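Local coordinates for protein glutathione-specific gamma-glutamylcyclotransferase (Saccharomyces cerevisiae S288c, PDB 5HWK) that cleaves glutathione specifically, releasing 5-oxo-L-proline and the dipeptide Cys-Gly, and so allows the cell to use its glutathione, at residues Y110-V113 with R114-G118. Residues are numbered along the deposited sequence; the frame is centred on the assembly and turned at random.
Sequences YLNV and REQNG. With BEZ (benzoic acid), chain C; PO4 (phosphate ion), chain D.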
loop_
_atom_site.group_PDB
_atom_site.type_symbol
_atom_site.label_atom_id
_atom_site.label_comp_id
_atom_site.label_asym_id
_atom_site.label_seq_id
_atom_site.Cartn_x
_atom_site.Cartn_y
_atom_site.Cartn_z
ATOM N N TYR A 110 -11.595 -0.371 10.545
ATOM C CA TYR A 110 -11.684 0.121 9.175
ATOM C C TYR A 110 -11.767 -0.989 8.157
ATOM O O TYR A 110 -12.256 -0.749 7.056
ATOM C CB TYR A 110 -10.447 0.947 8.822
ATOM C CG TYR A 110 -10.435 2.331 9.397
ATOM C CD1 TYR A 110 -11.584 2.888 9.978
ATOM C CD2 TYR A 110 -9.283 3.114 9.331
ATOM C CE1 TYR A 110 -11.562 4.198 10.495
ATOM C CE2 TYR A 110 -9.255 4.412 9.853
ATOM C CZ TYR A 110 -10.391 4.939 10.426
ATOM O OH TYR A 110 -10.342 6.207 10.935
ATOM N N LEU A 111 -11.275 -2.182 8.468
ATOM C CA LEU A 111 -11.320 -3.240 7.460
ATOM C C LEU A 111 -12.680 -3.928 7.367
ATOM O O LEU A 111 -12.852 -4.783 6.484
ATOM C CB LEU A 111 -10.216 -4.278 7.647
ATOM C CG LEU A 111 -8.792 -3.709 7.568
ATOM C CD1 LEU A 111 -7.795 -4.816 7.345
ATOM C CD2 LEU A 111 -8.615 -2.660 6.460
ATOM N N ASN A 112 -13.636 -3.588 8.241
ATOM C CA ASN A 112 -14.925 -4.274 8.253
ATOM C C ASN A 112 -15.704 -4.079 6.955
ATOM O O ASN A 112 -16.623 -4.860 6.677
ATOM C CB ASN A 112 -15.786 -3.797 9.426
ATOM C CG ASN A 112 -15.267 -4.271 10.757
ATOM O OD1 ASN A 112 -14.338 -5.073 10.801
ATOM N ND2 ASN A 112 -15.867 -3.791 11.850
ATOM N N VAL A 113 -15.359 -3.061 6.166
ATOM C CA VAL A 113 -16.033 -2.737 4.915
ATOM C C VAL A 113 -15.148 -2.970 3.701
ATOM O O VAL A 113 -15.486 -2.503 2.589
ATOM C CB VAL A 113 -16.556 -1.294 4.899
ATOM C CG1 VAL A 113 -17.628 -1.097 5.968
ATOM C CG2 VAL A 113 -15.368 -0.313 5.044
ATOM N N ARG A 114 -14.025 -3.657 3.863
ATOM C CA ARG A 114 -13.107 -3.824 2.739
ATOM C C ARG A 114 -12.338 -5.133 2.887
ATOM O O ARG A 114 -12.753 -6.041 3.610
ATOM C CB ARG A 114 -12.203 -2.598 2.578
ATOM C CG ARG A 114 -11.356 -2.330 3.786
ATOM C CD ARG A 114 -10.665 -0.967 3.672
ATOM N NE ARG A 114 -11.531 0.151 4.055
ATOM C CZ ARG A 114 -11.770 1.214 3.294
ATOM N NH1 ARG A 114 -11.236 1.301 2.076
ATOM N NH2 ARG A 114 -12.532 2.203 3.769
ATOM N N GLU A 115 -11.242 -5.253 2.142
ATOM C CA GLU A 115 -10.415 -6.446 2.206
ATOM C C GLU A 115 -9.904 -6.573 3.639
ATOM O O GLU A 115 -9.506 -5.574 4.264
ATOM C CB GLU A 115 -9.227 -6.234 1.268
ATOM C CG GLU A 115 -9.661 -5.788 -0.165
ATOM C CD GLU A 115 -10.044 -4.293 -0.307
ATOM O OE1 GLU A 115 -9.522 -3.353 0.362
ATOM O OE2 GLU A 115 -10.901 -3.993 -1.147
ATOM N N GLN A 116 -9.947 -7.792 4.182
ATOM C CA GLN A 116 -9.785 -7.915 5.628
ATOM C C GLN A 116 -9.085 -9.205 6.047
ATOM O O GLN A 116 -8.350 -9.210 7.048
ATOM C CB GLN A 116 -11.166 -7.844 6.309
ATOM C CG GLN A 116 -11.097 -7.851 7.822
ATOM C CD GLN A 116 -12.408 -7.416 8.479
ATOM O OE1 GLN A 116 -13.500 -7.737 7.985
ATOM N NE2 GLN A 116 -12.304 -6.660 9.586
ATOM N N ASN A 117 -9.314 -10.336 5.358
ATOM C CA ASN A 117 -8.748 -11.598 5.847
ATOM C C ASN A 117 -7.231 -11.530 5.837
ATOM O O ASN A 117 -6.610 -11.180 4.828
ATOM C CB ASN A 117 -9.190 -12.755 4.939
ATOM C CG ASN A 117 -10.613 -13.125 5.151
ATOM O OD1 ASN A 117 -11.060 -13.258 6.283
ATOM N ND2 ASN A 117 -11.354 -13.307 4.055
ATOM N N GLY A 118 -6.629 -11.864 6.974
ATOM C CA GLY A 118 -5.188 -11.965 7.089
ATOM C C GLY A 118 -4.467 -10.642 7.296
ATOM O O GLY A 118 -3.240 -10.640 7.463
HETATM C C BEZ C . -5.004 0.349 2.589
HETATM O O1 BEZ C . -5.492 1.041 1.737
HETATM O O2 BEZ C . -3.940 0.742 3.079
HETATM C C1 BEZ C . -5.610 -0.966 2.968
HETATM C C2 BEZ C . -4.864 -1.810 3.767
HETATM C C3 BEZ C . -5.359 -3.078 4.093
HETATM C C4 BEZ C . -6.628 -3.459 3.694
HETATM C C5 BEZ C . -7.380 -2.581 2.930
HETATM C C6 BEZ C . -6.896 -1.335 2.544
HETATM P P PO4 D . -10.692 -10.662 1.678
HETATM O O1 PO4 D . -10.291 -12.133 1.725
HETATM O O2 PO4 D . -11.069 -10.170 3.058
HETATM O O3 PO4 D . -11.765 -10.430 0.603
HETATM O O4 PO4 D . -9.431 -9.859 1.204
HETATM O O HOH W 1 -13.069 2.247 6.647
HETATM O O HOH W 2 -16.426 -7.547 8.701
#
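The guanidinium of Arg-114 meets Tyr-110 O at its edge, the oxygen lying in the guanidinium plane, while Val-113 CG2 approaches NE obliquely. Arg-114 NE donates to Tyr-110 O over 3.2 Å (N-H...O 153°), and a water in the same plane joins that carbonyl to NH2. The bend at chi3 swings the group back along the chain, where Lys-19 O takes NH2 and Ser-15 OG takes NH1, fixing its rotation.

The other flat pair, the amides of Gln-116 and Asn-112, is turned 52° apart. Gln-116 NE2 reaches Asn-112 OD1 at 2.9 Å with the donor in the carbonyl plane and the N-H pointing nearly straight at the oxygen (158°). Chi1 of Gln-116 turns CG away from its own N and carries the extended chain back beside Leu-111, Gln-116 CG lying 3.7 Å from Leu-111 CB. Shortened to alanine, Gln-116 would no longer reach Asn-112 OD1, whose amide would probably be freer to turn, and Leu-111 CB would probably be less covered.

Between these two grips the backbone turns, Arg-114 N donating to Leu-111 O at 3.1 Å. Leu-111 CD2 touches C4 of the bound benzoic acid at 3.5 Å, and Glu-115 OE1 lies 3.4 Å from its C5. Glu-115, the probable proton acceptor by analogy with relatives, shares Ser-15 OG with Arg-114, so the turn sets nonpolar, cationic and acidic side chains together at one pocket, consistent with a pocket for the gamma-glutamyl part of glutathione.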